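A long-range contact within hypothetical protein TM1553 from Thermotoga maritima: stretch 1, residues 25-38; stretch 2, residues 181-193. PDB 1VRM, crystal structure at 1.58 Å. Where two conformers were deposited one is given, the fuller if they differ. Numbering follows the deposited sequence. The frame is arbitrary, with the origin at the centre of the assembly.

Stretch 1 (25-38) ALGTSVRIVVSSQK
Stretch 2, residues 181-193: FDENATGFVEAGG

Antiparallel pairing sorts side chains by residue parity, and the side chains on each face adopt the rotamers described below, as two stretches of TM1553 whose touching residues are at least 143 apart in sequence illustrate. Strands 28-35 and 186-191 run at 176°, their axes 4.7 Å apart at closest approach, in extended conformation (Ile32 phi/psi -123/122, Val189 -124/144). Arg31, Val33 and Ser35 form hydrogen-bonded pairs with Glu190, Phe188 and Thr186 respectively (Glu190 N to Arg31 O 2.8 Å, Phe188 N to Val33 O 2.8 Å, Thr186 N to Ser35 O 3.1 Å); Val30, Ile32 and Val34 face Ala191, Val189 and Gly187 respectively as non-hydrogen-bonded pairs, Val30 CA to Ala191 CA being 4.3 Å.

The face bearing Arg31 and Phe188 holds the most extensive packing. Phe188 adopts chi1 p (66°) with chi2 89°, which brings the end of its ring nearer the partner strand; Val33 CB lies over the ring face, 3.9 Å from the centroid of the Phe188 ring and 21° off its normal, in a CH-pi contact; Val33 chi1 is t, and its CG2 lies 3.4 Å from Phe188 CZ. Arg31 is extended, chi1 to chi3 all t. Its guanidinium thereby reaches the ring's edge, Arg31 CZ lying 4.1 Å from Phe188 CZ, while Glu190, t at chi1 and chi2, supplies a long salt bridge, Arg31 NH1 to Glu190 OE1 3.7 Å.

The other face is buried and aliphatic. Ile32 (m, t) meets Val189 (t), Ile32 CG1 to Val189 CG1 4.1 Å; Val30 (m) places CG1 3.8 Å from Ala191 CB. Gly187, at phi/psi 127/-160, has no room for a CB, which would lie 1.9 Å from Val33 O.

Polar contacts finish the ends. Gly192 (48/47) donates from N to Ser29 O, 3.0 Å. Beyond the other end, Asp182 opens a type I turn to Ala185; with chi1 t and chi2 0°, its OD2 accepts a very short bond from Ser36 OG (chi1 t), 2.5 Å. Lys38, all t, extends NZ to a weak bond with Phe181 O, 3.3 Å.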

# COMPACT_ATOMS: atom_id res chain seq x y z
N ALA A 25 3.28 -11.67 6.62
CA ALA A 25 3.05 -10.50 7.45
C ALA A 25 2.31 -9.53 6.56
O ALA A 25 2.33 -9.69 5.34
CB ALA A 25 4.38 -9.91 7.94
N LEU A 26 1.79 -8.46 7.16
CA LEU A 26 1.19 -7.35 6.43
C LEU A 26 0.06 -7.83 5.51
O LEU A 26 -0.20 -7.28 4.44
CB LEU A 26 2.28 -6.60 5.67
CG LEU A 26 3.46 -6.03 6.48
CD1 LEU A 26 4.63 -5.70 5.62
CD2 LEU A 26 2.94 -4.79 7.25
N GLY A 27 -0.61 -8.90 5.96
CA GLY A 27 -1.66 -9.53 5.22
C GLY A 27 -1.28 -10.21 3.91
O GLY A 27 -2.16 -10.50 3.10
N THR A 28 -0.01 -10.53 3.75
CA THR A 28 0.49 -11.04 2.51
C THR A 28 1.71 -11.91 2.80
O THR A 28 1.95 -12.31 3.95
CB THR A 28 0.79 -9.84 1.54
OG1 THR A 28 1.02 -10.30 0.19
CG2 THR A 28 1.95 -8.93 2.03
N SER A 29 2.43 -12.27 1.74
CA SER A 29 3.70 -12.95 1.87
C SER A 29 4.79 -11.88 1.79
O SER A 29 4.64 -10.88 1.06
CB SER A 29 3.88 -14.01 0.79
OG SER A 29 3.64 -13.43 -0.45
N VAL A 30 5.88 -12.09 2.53
CA VAL A 30 7.03 -11.19 2.57
C VAL A 30 8.29 -11.97 2.27
O VAL A 30 8.37 -13.17 2.54
CB VAL A 30 7.14 -10.42 3.89
CG1 VAL A 30 5.86 -9.64 4.18
CG2 VAL A 30 7.44 -11.32 5.05
N ARG A 31 9.28 -11.28 1.72
CA ARG A 31 10.56 -11.86 1.37
C ARG A 31 11.62 -10.83 1.72
O ARG A 31 11.51 -9.64 1.35
CB ARG A 31 10.56 -12.23 -0.09
CG ARG A 31 11.82 -12.80 -0.63
CD ARG A 31 11.52 -13.03 -2.09
NE ARG A 31 12.61 -13.68 -2.73
CZ ARG A 31 12.81 -13.69 -4.02
NH1 ARG A 31 11.98 -13.05 -4.84
NH2 ARG A 31 13.87 -14.34 -4.49
N ILE A 32 12.63 -11.25 2.45
CA ILE A 32 13.65 -10.35 2.91
C ILE A 32 14.98 -10.91 2.38
O ILE A 32 15.29 -12.05 2.67
CB ILE A 32 13.66 -10.30 4.44
CG1 ILE A 32 12.32 -9.81 5.03
CG2 ILE A 32 14.82 -9.44 4.94
CD1 ILE A 32 12.05 -10.34 6.41
N VAL A 33 15.72 -10.15 1.60
CA VAL A 33 16.93 -10.66 0.94
C VAL A 33 18.02 -9.66 1.27
O VAL A 33 17.91 -8.47 0.96
CB VAL A 33 16.76 -10.77 -0.55
CG1 VAL A 33 18.08 -11.05 -1.22
CG2 VAL A 33 15.70 -11.80 -0.87
N VAL A 34 19.04 -10.14 1.99
CA VAL A 34 20.02 -9.25 2.60
C VAL A 34 21.41 -9.85 2.52
O VAL A 34 21.61 -11.04 2.71
CB VAL A 34 19.60 -8.75 4.02
CG1 VAL A 34 19.56 -9.87 5.02
CG2 VAL A 34 20.46 -7.58 4.44
N SER A 35 22.37 -8.97 2.25
CA SER A 35 23.80 -9.30 2.33
C SER A 35 24.50 -8.28 3.21
O SER A 35 24.25 -7.10 3.09
CB SER A 35 24.42 -9.32 0.95
OG SER A 35 25.85 -9.51 1.00
N SER A 36 25.39 -8.76 4.09
CA SER A 36 26.22 -7.90 4.92
C SER A 36 27.48 -8.65 5.29
O SER A 36 27.39 -9.83 5.62
CB SER A 36 25.51 -7.45 6.19
OG SER A 36 26.38 -6.71 7.06
N GLN A 37 28.63 -7.97 5.26
CA GLN A 37 29.89 -8.52 5.80
C GLN A 37 30.12 -8.05 7.22
O GLN A 37 31.08 -8.49 7.86
CB GLN A 37 31.08 -8.10 4.93
CG GLN A 37 31.13 -8.79 3.61
CD GLN A 37 32.54 -8.70 2.98
OE1 GLN A 37 33.48 -8.14 3.59
NE2 GLN A 37 32.70 -9.28 1.79
N LYS A 38 29.28 -7.17 7.72
CA LYS A 38 29.45 -6.60 9.05
C LYS A 38 28.67 -7.31 10.14
O LYS A 38 29.18 -7.52 11.26
CB LYS A 38 29.08 -5.14 9.03
CG LYS A 38 29.35 -4.39 10.29
CD LYS A 38 28.72 -3.00 10.22
CE LYS A 38 28.88 -2.24 11.48
NZ LYS A 38 28.07 -1.00 11.41
N PHE A 181 21.92 -1.47 10.96
CA PHE A 181 22.87 -2.54 11.26
C PHE A 181 24.17 -2.37 10.51
O PHE A 181 25.25 -2.59 11.04
CB PHE A 181 22.32 -3.93 10.94
CG PHE A 181 21.41 -4.46 11.99
CD1 PHE A 181 21.92 -5.03 13.15
CD2 PHE A 181 20.03 -4.43 11.82
CE1 PHE A 181 21.09 -5.55 14.13
CE2 PHE A 181 19.20 -4.96 12.80
CZ PHE A 181 19.74 -5.50 13.95
N ASP A 182 24.03 -2.04 9.24
CA ASP A 182 25.20 -1.95 8.37
C ASP A 182 24.89 -0.98 7.26
O ASP A 182 24.12 -1.31 6.37
CB ASP A 182 25.48 -3.32 7.74
CG ASP A 182 26.64 -3.33 6.75
OD1 ASP A 182 27.28 -2.25 6.51
OD2 ASP A 182 26.90 -4.44 6.17
N GLU A 183 25.53 0.18 7.29
CA GLU A 183 25.27 1.20 6.25
C GLU A 183 25.53 0.74 4.83
O GLU A 183 24.98 1.33 3.87
CB GLU A 183 26.04 2.49 6.52
CG GLU A 183 27.57 2.31 6.46
CD GLU A 183 28.41 3.51 6.96
OE1 GLU A 183 27.92 4.46 7.58
OE2 GLU A 183 29.63 3.44 6.79
N ASN A 184 26.31 -0.32 4.71
CA ASN A 184 26.69 -0.87 3.39
C ASN A 184 25.98 -2.17 3.04
O ASN A 184 26.37 -2.81 2.10
CB ASN A 184 28.19 -0.97 3.29
CG ASN A 184 28.85 0.41 3.40
OD1 ASN A 184 28.29 1.39 2.91
ND2 ASN A 184 29.99 0.49 4.02
N ALA A 185 24.95 -2.53 3.80
CA ALA A 185 24.16 -3.69 3.44
C ALA A 185 23.51 -3.51 2.08
O ALA A 185 23.23 -2.40 1.62
CB ALA A 185 23.13 -3.98 4.49
N THR A 186 23.25 -4.64 1.44
CA THR A 186 22.59 -4.67 0.17
C THR A 186 21.45 -5.72 0.20
O THR A 186 21.37 -6.53 1.13
CB THR A 186 23.54 -4.93 -1.00
OG1 THR A 186 24.05 -6.26 -0.96
CG2 THR A 186 24.73 -3.90 -0.98
N GLY A 187 20.60 -5.67 -0.82
CA GLY A 187 19.43 -6.54 -0.90
C GLY A 187 18.14 -5.76 -1.13
O GLY A 187 18.13 -4.63 -1.65
N PHE A 188 17.04 -6.42 -0.80
CA PHE A 188 15.72 -5.86 -1.02
C PHE A 188 14.74 -6.51 -0.07
O PHE A 188 15.02 -7.57 0.51
CB PHE A 188 15.25 -6.03 -2.47
CG PHE A 188 15.03 -7.45 -2.86
CD1 PHE A 188 13.77 -8.03 -2.65
CD2 PHE A 188 16.03 -8.19 -3.47
CE1 PHE A 188 13.55 -9.34 -2.98
CE2 PHE A 188 15.82 -9.49 -3.83
CZ PHE A 188 14.57 -10.05 -3.57
N VAL A 189 13.63 -5.82 0.15
CA VAL A 189 12.52 -6.40 0.87
C VAL A 189 11.28 -6.31 0.01
O VAL A 189 11.09 -5.30 -0.68
CB VAL A 189 12.25 -5.67 2.17
CG1 VAL A 189 11.18 -6.39 3.00
CG2 VAL A 189 13.54 -5.50 2.99
N GLU A 190 10.44 -7.33 0.09
CA GLU A 190 9.23 -7.42 -0.74
C GLU A 190 8.08 -7.79 0.18
O GLU A 190 8.25 -8.59 1.11
CB GLU A 190 9.43 -8.50 -1.79
CG GLU A 190 8.36 -8.61 -2.80
CD GLU A 190 8.69 -9.66 -3.85
OE1 GLU A 190 9.81 -10.21 -3.82
OE2 GLU A 190 7.81 -9.94 -4.70
N ALA A 191 6.93 -7.19 -0.09
CA ALA A 191 5.69 -7.56 0.60
C ALA A 191 4.60 -7.47 -0.42
O ALA A 191 4.35 -6.41 -0.99
CB ALA A 191 5.44 -6.67 1.78
N GLY A 192 3.99 -8.60 -0.71
CA GLY A 192 2.87 -8.65 -1.64
C GLY A 192 3.15 -7.92 -2.94
O GLY A 192 2.32 -7.11 -3.42
N GLY A 193 4.30 -8.15 -3.52
CA GLY A 193 4.51 -7.45 -4.83
C GLY A 193 4.77 -5.91 -4.78
O GLY A 193 4.57 -5.12 -5.75
O HOH W 1 28.82 -5.23 4.61
O HOH W 2 27.13 0.78 9.55